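Local coordinates for Thiol:disulfide interchange protein (Proteus mirabilis, PDB 4OD7), which probably acts as a periplasmic disulfide oxidoreductase of the DsbA type, introducing disulfide bonds into folding proteins through a thioredoxin-like redox centre, at residues 156-162 and 183-189. The protein carries 1 engineered substitution. Sequence-based numbering, arbitrary orientation.
Sequences IDGKYKM and VNQLLMK
Leu186 points from the helix into the hairpin and meets it with both methyl branches: CD2 goes to Tyr160, while CD1 is shared between Met162 and Ile156. CD2 sits over one face of the Tyr160 ring, 3.8 Å from its centroid and 29° off the normal, a CH-pi contact. CD1 turns to the sulfur of Met162, whose SD lies 3.5 Å away, and to Ile156 CD1. Two successive turns (chi2 -63°, chi3 -68°) fold the Met162 chain back and bring CE to Val183 CG2. Ile156 divides its contacts likewise: CD1 reaches Val183 CG1 at 3.8 Å, while CG2 meets Leu187 CD2 at 3.7 Å. This is the layering of a thioredoxin-like fold, with the end of the last helix, 183-187, lying against the central sheet and running antiparallel to strand 160-162, the axes of these two pieces 10.7 Å apart. The hairpin joining strands 153-156 and 160-162 carries a classic beta bulge, in which Ile156 O accepts from both Lys159 N and Tyr160 N. Past the helix, the Lys189 side chain runs across the Tyr160 hydroxyl end, its CE 3.4 Å from OH; Tyr11 of strand 11-13 also meets this ring. Lys159 NZ stops 3.6 Å from Lys189 O.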
# COMPACT_ATOMS: atom_id res chain seq x y z
N ILE A 156 11.44 2.32 -4.66
CA ILE A 156 12.40 1.24 -4.46
C ILE A 156 13.75 1.77 -4.01
O ILE A 156 14.24 2.74 -4.56
CB ILE A 156 12.53 0.44 -5.74
CG1 ILE A 156 11.17 -0.21 -6.02
CG2 ILE A 156 13.60 -0.61 -5.61
CD1 ILE A 156 11.03 -0.77 -7.38
N ASP A 157 14.33 1.12 -2.99
CA ASP A 157 15.61 1.51 -2.40
C ASP A 157 15.66 2.96 -1.93
O ASP A 157 16.76 3.54 -1.77
CB ASP A 157 16.74 1.23 -3.39
CG ASP A 157 16.93 -0.26 -3.62
OD1 ASP A 157 16.69 -1.04 -2.67
OD2 ASP A 157 17.29 -0.65 -4.75
N GLY A 158 14.48 3.51 -1.65
CA GLY A 158 14.35 4.90 -1.23
C GLY A 158 14.80 5.89 -2.28
O GLY A 158 14.96 7.07 -1.98
N LYS A 159 14.97 5.43 -3.52
CA LYS A 159 15.63 6.22 -4.57
C LYS A 159 14.88 6.24 -5.91
O LYS A 159 14.94 7.25 -6.61
CB LYS A 159 17.10 5.76 -4.78
CG LYS A 159 17.33 4.45 -5.51
CD LYS A 159 18.84 4.20 -5.68
CE LYS A 159 19.26 2.78 -5.27
NZ LYS A 159 20.68 2.40 -5.59
N TYR A 160 14.16 5.18 -6.26
CA TYR A 160 13.46 5.12 -7.55
C TYR A 160 11.96 5.06 -7.37
O TYR A 160 11.46 4.17 -6.70
CB TYR A 160 13.87 3.90 -8.38
CG TYR A 160 15.36 3.69 -8.59
CD1 TYR A 160 16.10 4.59 -9.34
CD2 TYR A 160 16.02 2.57 -8.06
CE1 TYR A 160 17.46 4.41 -9.56
CE2 TYR A 160 17.39 2.38 -8.28
CZ TYR A 160 18.10 3.30 -9.03
OH TYR A 160 19.46 3.15 -9.26
N LYS A 161 11.24 6.00 -7.97
CA LYS A 161 9.78 5.96 -7.96
C LYS A 161 9.23 5.35 -9.24
O LYS A 161 9.45 5.85 -10.35
CB LYS A 161 9.21 7.36 -7.72
CG LYS A 161 7.72 7.39 -7.56
CD LYS A 161 7.20 8.78 -7.31
CE LYS A 161 7.47 9.11 -5.82
NZ LYS A 161 6.86 10.37 -5.29
N MET A 162 8.53 4.23 -9.07
CA MET A 162 7.83 3.59 -10.18
C MET A 162 6.91 4.51 -10.96
O MET A 162 6.24 5.36 -10.39
CB MET A 162 7.01 2.41 -9.70
CG MET A 162 7.81 1.30 -9.15
SD MET A 162 8.91 0.52 -10.32
CE MET A 162 7.87 -0.30 -11.51
N VAL A 183 10.39 -4.17 -11.24
CA VAL A 183 10.82 -4.01 -9.84
C VAL A 183 12.09 -4.77 -9.54
O VAL A 183 13.02 -4.22 -8.97
CB VAL A 183 9.74 -4.46 -8.87
CG1 VAL A 183 10.27 -4.47 -7.43
CG2 VAL A 183 8.56 -3.53 -9.00
N ASN A 184 12.11 -6.03 -9.95
CA ASN A 184 13.24 -6.92 -9.70
C ASN A 184 14.50 -6.41 -10.41
O ASN A 184 15.63 -6.62 -9.95
CB ASN A 184 12.93 -8.33 -10.21
CG ASN A 184 11.94 -9.06 -9.35
OD1 ASN A 184 11.55 -8.61 -8.29
ND2 ASN A 184 11.50 -10.20 -9.83
N GLN A 185 14.31 -5.68 -11.52
CA GLN A 185 15.43 -5.09 -12.24
C GLN A 185 15.94 -3.88 -11.48
O GLN A 185 17.14 -3.65 -11.42
CB GLN A 185 15.03 -4.70 -13.67
N LEU A 186 15.05 -3.12 -10.89
CA LEU A 186 15.46 -2.01 -10.06
C LEU A 186 16.07 -2.49 -8.76
O LEU A 186 16.81 -1.75 -8.10
CB LEU A 186 14.27 -1.16 -9.73
CG LEU A 186 13.79 -0.25 -10.84
CD1 LEU A 186 12.31 -0.01 -10.68
CD2 LEU A 186 14.54 1.04 -10.76
N LEU A 187 15.71 -3.69 -8.35
CA LEU A 187 16.29 -4.23 -7.12
C LEU A 187 17.74 -4.64 -7.28
O LEU A 187 18.58 -4.39 -6.38
CB LEU A 187 15.46 -5.41 -6.64
CG LEU A 187 14.13 -5.02 -5.98
CD1 LEU A 187 13.38 -6.28 -5.67
CD2 LEU A 187 14.35 -4.15 -4.73
N MET A 188 18.06 -5.28 -8.41
CA MET A 188 19.45 -5.65 -8.71
C MET A 188 20.31 -4.44 -9.05
O MET A 188 21.51 -4.59 -9.30
CB MET A 188 19.53 -6.68 -9.85
CG MET A 188 19.05 -8.12 -9.53
SD MET A 188 19.85 -9.00 -8.15
CE MET A 188 18.69 -8.70 -6.79
N LYS A 189 19.74 -3.23 -9.01
CA LYS A 189 20.45 -2.02 -9.41
C LYS A 189 21.03 -1.23 -8.23
O LYS A 189 20.30 -0.64 -7.42
CB LYS A 189 19.50 -1.15 -10.22
CG LYS A 189 20.13 0.05 -10.89
CD LYS A 189 19.11 0.71 -11.80
CE LYS A 189 19.61 2.00 -12.46
NZ LYS A 189 20.00 1.79 -13.89